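Alr1585 protein (Nostoc sp., PDB 5C2I) is a DyP-type haem peroxidase that probably uses hydrogen peroxide to oxidise dyes and related substrates. Local coordinates at residues S252-K264 against E377-S391. The protein carries 1 engineered substitution. Residues are numbered along the deposited sequence; the frame is centred on the assembly and turned at random.
Sequences SYLVYRKLEQNVK and EPVSGSGLLFLCFQS. With HEM (protoporphyrin IX containing Fe), chain E; GOL (glycerol), chain F.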
loop_
_atom_site.group_PDB
_atom_site.type_symbol
_atom_site.label_atom_id
_atom_site.label_comp_id
_atom_site.label_asym_id
_atom_site.label_seq_id
_atom_site.Cartn_x
_atom_site.Cartn_y
_atom_site.Cartn_z
ATOM N N SER A 252 0.816 29.838 -26.964
ATOM C CA SER A 252 1.369 28.687 -27.658
ATOM C C SER A 252 0.257 27.931 -28.322
ATOM O O SER A 252 -0.902 28.030 -27.926
ATOM C CB SER A 252 2.142 27.776 -26.678
ATOM O OG SER A 252 2.801 26.712 -27.387
ATOM N N TYR A 253 0.603 27.184 -29.375
ATOM C CA TYR A 253 -0.360 26.372 -30.095
ATOM C C TYR A 253 -0.394 24.949 -29.556
ATOM O O TYR A 253 0.642 24.321 -29.380
ATOM C CB TYR A 253 -0.030 26.337 -31.589
ATOM C CG TYR A 253 -0.232 27.654 -32.283
ATOM C CD1 TYR A 253 -1.530 28.079 -32.631
ATOM C CD2 TYR A 253 0.832 28.494 -32.575
ATOM C CE1 TYR A 253 -1.732 29.308 -33.230
ATOM C CE2 TYR A 253 0.651 29.698 -33.248
ATOM C CZ TYR A 253 -0.645 30.096 -33.579
ATOM O OH TYR A 253 -0.830 31.307 -34.216
ATOM N N LEU A 254 -1.607 24.479 -29.293
ATOM C CA LEU A 254 -1.871 23.176 -28.764
ATOM C C LEU A 254 -2.404 22.245 -29.849
ATOM O O LEU A 254 -3.365 22.583 -30.558
ATOM C CB LEU A 254 -2.888 23.254 -27.629
ATOM C CG LEU A 254 -3.391 21.925 -27.060
ATOM C CD1 LEU A 254 -2.324 21.126 -26.366
ATOM C CD2 LEU A 254 -4.584 22.144 -26.127
ATOM N N VAL A 255 -1.830 21.064 -29.946
ATOM C CA VAL A 255 -2.387 19.961 -30.730
ATOM C C VAL A 255 -2.973 18.991 -29.702
ATOM O O VAL A 255 -2.264 18.581 -28.779
ATOM C CB VAL A 255 -1.275 19.244 -31.514
ATOM C CG1 VAL A 255 -1.782 17.906 -32.099
ATOM C CG2 VAL A 255 -0.718 20.125 -32.607
ATOM N N TYR A 256 -4.244 18.644 -29.847
ATOM C CA TYR A 256 -4.930 17.659 -28.987
ATOM C C TYR A 256 -5.447 16.542 -29.878
ATOM O O TYR A 256 -6.169 16.822 -30.834
ATOM C CB TYR A 256 -6.098 18.327 -28.233
ATOM C CG TYR A 256 -6.713 17.482 -27.144
ATOM C CD1 TYR A 256 -7.375 16.253 -27.433
ATOM C CD2 TYR A 256 -6.646 17.867 -25.848
ATOM C CE1 TYR A 256 -7.896 15.476 -26.424
ATOM C CE2 TYR A 256 -7.214 17.113 -24.831
ATOM C CZ TYR A 256 -7.812 15.914 -25.112
ATOM O OH TYR A 256 -8.358 15.183 -24.101
ATOM N N ARG A 257 -5.056 15.296 -29.576
ATOM C CA ARG A 257 -5.473 14.117 -30.331
ATOM C C ARG A 257 -5.743 12.984 -29.388
ATOM O O ARG A 257 -4.885 12.671 -28.537
ATOM C CB ARG A 257 -4.407 13.710 -31.341
ATOM C CG ARG A 257 -4.238 14.733 -32.487
ATOM C CD ARG A 257 -2.963 14.550 -33.283
ATOM N NE ARG A 257 -2.877 13.332 -34.083
ATOM C CZ ARG A 257 -3.481 13.131 -35.259
ATOM N NH1 ARG A 257 -4.329 14.014 -35.793
ATOM N NH2 ARG A 257 -3.258 12.001 -35.901
ATOM N N LYS A 258 -6.941 12.379 -29.508
ATOM C CA LYS A 258 -7.267 11.217 -28.710
ATOM C C LYS A 258 -6.815 9.957 -29.462
ATOM O O LYS A 258 -7.314 9.691 -30.560
ATOM C CB LYS A 258 -8.738 11.164 -28.394
ATOM C CG LYS A 258 -9.127 9.954 -27.560
ATOM C CD LYS A 258 -10.590 10.016 -27.087
ATOM C CE LYS A 258 -10.915 8.884 -26.112
ATOM N NZ LYS A 258 -12.283 8.942 -25.536
ATOM N N LEU A 259 -5.830 9.259 -28.912
ATOM C CA LEU A 259 -5.181 8.145 -29.630
ATOM C C LEU A 259 -5.451 6.843 -28.875
ATOM O O LEU A 259 -4.847 6.568 -27.844
ATOM C CB LEU A 259 -3.677 8.438 -29.763
ATOM C CG LEU A 259 -3.277 9.716 -30.482
ATOM C CD1 LEU A 259 -1.748 9.847 -30.594
ATOM C CD2 LEU A 259 -3.917 9.785 -31.856
ATOM N N GLU A 260 -6.333 6.038 -29.440
ATOM C CA GLU A 260 -6.701 4.755 -28.868
ATOM C C GLU A 260 -5.627 3.711 -29.121
ATOM O O GLU A 260 -5.112 3.610 -30.241
ATOM C CB GLU A 260 -8.001 4.266 -29.471
ATOM C CG GLU A 260 -8.522 2.974 -28.870
ATOM C CD GLU A 260 -9.843 2.587 -29.451
ATOM O OE1 GLU A 260 -9.828 2.164 -30.623
ATOM O OE2 GLU A 260 -10.880 2.756 -28.782
ATOM N N GLN A 261 -5.304 2.937 -28.078
ATOM C CA GLN A 261 -4.230 1.969 -28.150
ATOM C C GLN A 261 -4.736 0.561 -27.936
ATOM O O GLN A 261 -5.276 0.264 -26.891
ATOM C CB GLN A 261 -3.154 2.286 -27.093
ATOM C CG GLN A 261 -2.434 3.592 -27.301
ATOM C CD GLN A 261 -1.514 3.924 -26.146
ATOM O OE1 GLN A 261 -1.839 4.738 -25.278
ATOM N NE2 GLN A 261 -0.350 3.276 -26.119
ATOM N N ASN A 262 -4.541 -0.295 -28.936
ATOM C CA ASN A 262 -4.965 -1.689 -28.834
ATOM C C ASN A 262 -3.814 -2.486 -28.198
ATOM O O ASN A 262 -2.930 -3.015 -28.879
ATOM C CB ASN A 262 -5.387 -2.240 -30.173
ATOM C CG ASN A 262 -5.940 -3.648 -30.070
ATOM O OD1 ASN A 262 -5.711 -4.347 -29.091
ATOM N ND2 ASN A 262 -6.639 -4.081 -31.095
ATOM N N VAL A 263 -3.830 -2.532 -26.874
ATOM C CA VAL A 263 -2.739 -3.114 -26.100
ATOM C C VAL A 263 -2.639 -4.606 -26.345
ATOM O O VAL A 263 -1.545 -5.148 -26.526
ATOM C CB VAL A 263 -2.940 -2.836 -24.596
ATOM C CG1 VAL A 263 -1.841 -3.489 -23.767
ATOM C CG2 VAL A 263 -2.962 -1.340 -24.330
ATOM N N LYS A 264 -3.778 -5.278 -26.373
ATOM C CA LYS A 264 -3.792 -6.732 -26.571
ATOM C C LYS A 264 -3.122 -7.109 -27.902
ATOM O O LYS A 264 -2.245 -7.998 -27.949
ATOM C CB LYS A 264 -5.226 -7.262 -26.533
ATOM C CG LYS A 264 -5.342 -8.779 -26.633
ATOM C CD LYS A 264 -6.815 -9.182 -26.646
ATOM C CE LYS A 264 -7.009 -10.584 -27.171
ATOM N NZ LYS A 264 -6.470 -11.533 -26.174
ATOM N N GLU A 377 -4.994 -5.617 -20.676
ATOM C CA GLU A 377 -4.729 -5.482 -22.105
ATOM C C GLU A 377 -6.000 -5.101 -22.849
ATOM O O GLU A 377 -6.573 -5.905 -23.554
ATOM C CB GLU A 377 -4.085 -6.780 -22.639
ATOM C CG GLU A 377 -2.668 -6.954 -22.055
ATOM C CD GLU A 377 -1.887 -8.133 -22.634
ATOM O OE1 GLU A 377 -2.445 -8.909 -23.457
ATOM O OE2 GLU A 377 -0.712 -8.259 -22.226
ATOM N N PRO A 378 -6.437 -3.833 -22.701
ATOM C CA PRO A 378 -7.625 -3.388 -23.413
ATOM C C PRO A 378 -7.443 -3.441 -24.937
ATOM O O PRO A 378 -6.365 -3.134 -25.448
ATOM C CB PRO A 378 -7.813 -1.942 -22.932
ATOM C CG PRO A 378 -6.469 -1.513 -22.532
ATOM C CD PRO A 378 -5.804 -2.737 -21.964
ATOM N N VAL A 379 -8.511 -3.799 -25.641
ATOM C CA VAL A 379 -8.550 -3.733 -27.110
ATOM C C VAL A 379 -8.978 -2.326 -27.563
ATOM O O VAL A 379 -8.371 -1.731 -28.462
ATOM C CB VAL A 379 -9.507 -4.807 -27.657
ATOM C CG1 VAL A 379 -9.740 -4.662 -29.158
ATOM C CG2 VAL A 379 -8.938 -6.168 -27.313
ATOM N N SER A 380 -10.030 -1.794 -26.947
ATOM C CA SER A 380 -10.547 -0.446 -27.304
ATOM C C SER A 380 -10.940 0.297 -26.034
ATOM O O SER A 380 -11.025 -0.319 -24.974
ATOM C CB SER A 380 -11.746 -0.564 -28.261
ATOM O OG SER A 380 -12.761 -1.299 -27.650
ATOM N N GLY A 381 -11.117 1.609 -26.145
ATOM C CA GLY A 381 -11.539 2.462 -25.054
ATOM C C GLY A 381 -10.434 2.949 -24.122
ATOM O O GLY A 381 -10.704 3.640 -23.132
ATOM N N SER A 382 -9.185 2.590 -24.429
ATOM C CA SER A 382 -8.028 3.038 -23.667
ATOM C C SER A 382 -6.964 3.603 -24.574
ATOM O O SER A 382 -6.775 3.148 -25.710
ATOM C CB SER A 382 -7.408 1.888 -22.903
ATOM O OG SER A 382 -8.235 1.463 -21.840
ATOM N N GLY A 383 -6.262 4.600 -24.069
ATOM C CA GLY A 383 -5.156 5.200 -24.832
ATOM C C GLY A 383 -4.531 6.431 -24.265
ATOM O O GLY A 383 -4.417 6.586 -23.037
ATOM N N LEU A 384 -4.048 7.282 -25.167
ATOM C CA LEU A 384 -3.314 8.445 -24.842
ATOM C C LEU A 384 -4.077 9.670 -25.272
ATOM O O LEU A 384 -4.474 9.800 -26.439
ATOM C CB LEU A 384 -1.939 8.439 -25.560
ATOM C CG LEU A 384 -0.955 9.522 -25.120
ATOM C CD1 LEU A 384 -0.405 9.191 -23.733
ATOM C CD2 LEU A 384 0.190 9.673 -26.137
ATOM N N LEU A 385 -4.251 10.599 -24.320
ATOM C CA LEU A 385 -4.697 11.950 -24.674
ATOM C C LEU A 385 -3.442 12.727 -25.016
ATOM O O LEU A 385 -2.688 13.154 -24.114
ATOM C CB LEU A 385 -5.490 12.603 -23.548
ATOM C CG LEU A 385 -6.693 11.773 -23.078
ATOM C CD1 LEU A 385 -7.335 12.427 -21.859
ATOM C CD2 LEU A 385 -7.700 11.580 -24.201
ATOM N N PHE A 386 -3.151 12.793 -26.306
ATOM C CA PHE A 386 -1.920 13.404 -26.811
ATOM C C PHE A 386 -2.086 14.906 -26.872
ATOM O O PHE A 386 -2.949 15.407 -27.605
ATOM C CB PHE A 386 -1.588 12.846 -28.207
ATOM C CG PHE A 386 -0.357 13.428 -28.823
ATOM C CD1 PHE A 386 0.898 12.881 -28.543
ATOM C CD2 PHE A 386 -0.441 14.578 -29.637
ATOM C CE1 PHE A 386 2.047 13.408 -29.130
ATOM C CE2 PHE A 386 0.712 15.111 -30.222
ATOM C CZ PHE A 386 1.962 14.539 -29.950
ATOM N N LEU A 387 -1.305 15.621 -26.075
ATOM C CA LEU A 387 -1.263 17.092 -26.143
ATOM C C LEU A 387 0.171 17.505 -26.389
ATOM O O LEU A 387 1.062 16.983 -25.728
ATOM C CB LEU A 387 -1.706 17.727 -24.827
ATOM C CG LEU A 387 -3.211 17.731 -24.491
ATOM C CD1 LEU A 387 -3.672 16.351 -24.037
ATOM C CD2 LEU A 387 -3.465 18.730 -23.376
ATOM N N CYS A 388 0.395 18.432 -27.315
ATOM C CA CYS A 388 1.708 19.029 -27.429
ATOM C C CYS A 388 1.614 20.502 -27.799
ATOM O O CYS A 388 0.630 20.928 -28.423
ATOM C CB CYS A 388 2.594 18.255 -28.401
ATOM S SG CYS A 388 2.241 18.478 -30.159
ATOM N N PHE A 389 2.674 21.233 -27.440
ATOM C CA PHE A 389 2.818 22.644 -27.680
ATOM C C PHE A 389 3.953 22.945 -28.648
ATOM O O PHE A 389 4.951 22.181 -28.745
ATOM C CB PHE A 389 3.030 23.399 -26.359
ATOM C CG PHE A 389 1.827 23.478 -25.508
ATOM C CD1 PHE A 389 0.755 24.327 -25.841
ATOM C CD2 PHE A 389 1.740 22.742 -24.313
ATOM C CE1 PHE A 389 -0.375 24.381 -25.023
ATOM C CE2 PHE A 389 0.624 22.812 -23.511
ATOM C CZ PHE A 389 -0.435 23.631 -23.855
ATOM N N GLN A 390 3.793 24.041 -29.373
ATOM C CA GLN A 390 4.743 24.483 -30.370
ATOM C C GLN A 390 4.376 25.889 -30.789
ATOM O O GLN A 390 3.251 26.353 -30.531
ATOM C CB GLN A 390 4.723 23.620 -31.602
ATOM C CG GLN A 390 3.333 23.449 -32.207
ATOM C CD GLN A 390 2.756 22.080 -31.932
ATOM O OE1 GLN A 390 3.165 21.105 -32.538
ATOM N NE2 GLN A 390 1.754 22.009 -31.058
ATOM N N SER A 391 5.333 26.592 -31.401
ATOM C CA SER A 391 5.051 27.901 -31.949
ATOM C C SER A 391 4.527 27.844 -33.399
ATOM O O SER A 391 4.025 28.848 -33.914
ATOM C CB SER A 391 6.287 28.783 -31.900
ATOM O OG SER A 391 7.347 28.212 -32.643
HETATM C CHA HEM E . 8.831 9.582 -27.459
HETATM C CHB HEM E . 5.127 6.524 -27.026
HETATM C CHC HEM E . 2.543 9.256 -30.072
HETATM C CHD HEM E . 6.351 12.140 -30.668
HETATM C C1A HEM E . 8.054 8.496 -27.090
HETATM C C2A HEM E . 8.480 7.435 -26.238
HETATM C C3A HEM E . 7.440 6.581 -26.120
HETATM C C4A HEM E . 6.373 7.124 -26.870
HETATM C CMA HEM E . 7.368 5.319 -25.304
HETATM C CAA HEM E . 9.850 7.267 -25.566
HETATM C CBA HEM E . 10.057 7.921 -24.197
HETATM C CGA HEM E . 9.879 9.408 -24.335
HETATM O O1A HEM E . 10.819 10.163 -24.720
HETATM O O2A HEM E . 8.776 9.888 -24.067
HETATM C C1B HEM E . 4.092 7.052 -27.796
HETATM C C2B HEM E . 2.781 6.468 -27.892
HETATM C C3B HEM E . 2.055 7.235 -28.692
HETATM C C4B HEM E . 2.963 8.287 -29.155
HETATM C CMB HEM E . 2.341 5.243 -27.172
HETATM C CAB HEM E . 0.629 7.166 -29.097
HETATM C CBB HEM E . -0.328 6.557 -28.374
HETATM C C1C HEM E . 3.377 10.276 -30.558
HETATM C C2C HEM E . 3.072 11.163 -31.570
HETATM C C3C HEM E . 4.170 11.965 -31.751
HETATM C C4C HEM E . 5.128 11.562 -30.814
HETATM C CMC HEM E . 1.775 11.303 -32.313
HETATM C CAC HEM E . 4.397 13.032 -32.724
HETATM C CBC HEM E . 3.895 13.159 -33.928
HETATM C C1D HEM E . 7.275 11.699 -29.723
HETATM C C2D HEM E . 8.544 12.393 -29.533
HETATM C C3D HEM E . 9.256 11.666 -28.682
HETATM C C4D HEM E . 8.367 10.541 -28.318
HETATM C CMD HEM E . 9.013 13.682 -30.186
HETATM C CAD HEM E . 10.619 12.004 -28.150
HETATM C CBD HEM E . 11.762 11.522 -29.050
HETATM C CGD HEM E . 13.070 11.941 -28.463
HETATM O O1D HEM E . 13.891 11.048 -28.266
HETATM O O2D HEM E . 13.346 13.157 -28.181
HETATM N NA HEM E . 6.787 8.255 -27.533
HETATM N NB HEM E . 4.158 8.059 -28.609
HETATM N NC HEM E . 4.670 10.453 -30.160
HETATM N ND HEM E . 7.234 10.553 -29.039
HETATM FE FE HEM E . 5.754 9.329 -28.858
HETATM C C1 GOL F . -13.135 7.607 -21.911
HETATM O O1 GOL F . -13.189 8.824 -22.663
HETATM C C2 GOL F . -13.591 6.500 -22.847
HETATM O O2 GOL F . -12.754 6.421 -24.022
HETATM C C3 GOL F . -13.654 5.158 -22.130
HETATM O O3 GOL F . -12.480 4.723 -21.498
HETATM O O HOH W 1 -8.493 -0.583 -30.831
HETATM O O HOH W 2 -7.877 0.392 -25.995
HETATM O O HOH W 3 -1.274 5.541 -22.748
HETATM O O HOH W 4 -1.906 -9.859 -25.966
HETATM O O HOH W 5 -5.069 -10.177 -23.387
HETATM O O HOH W 6 4.712 10.650 -27.233
#
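Leu259 packs alongside Phe386, its CD1 3.8 Å from Phe386 CB. With chi1 at 179°, the Phe386 ring is carried out to the haem. Its CE1 comes within 3.5 Å of haem C2C, and a haem methyl lies over one ring face. Leu259 and Leu384 touch the CAB-CBB vinyl group of the haem. On the other side of the sheet, Leu254 CD1 sits over the face of the Phe389 ring in a CH-pi contact. Leu387 CG packs 3.7 Å from Tyr256 CD2. The two strands are antiparallel neighbours in the sheet of the C-terminal of the two ferredoxin-like domains of the DyP fold. Every second pair from Tyr253-Gln390 to Leu259-Leu384 is hydrogen-bonded. Gln390 bends at chi2 (-105°), and NE2 also donates to Tyr253 O, at 3.1 Å and from above the carbonyl plane. Beyond the last bridge, at Glu260 and Gly383, the chains stay close. Gln261 N bonds Ser382 O at 2.8 Å, while Gln261 NE2 is hydrogen-bonded to Glu197. Glu260 extends to the loop, where OE2 accepts from Gly381 N at 2.9 Å and OE1 from Asn449. At the outer end, a water bridges Lys264 O and Glu377 OE1, and Glu377 OE2 forms a salt bridge with Arg267.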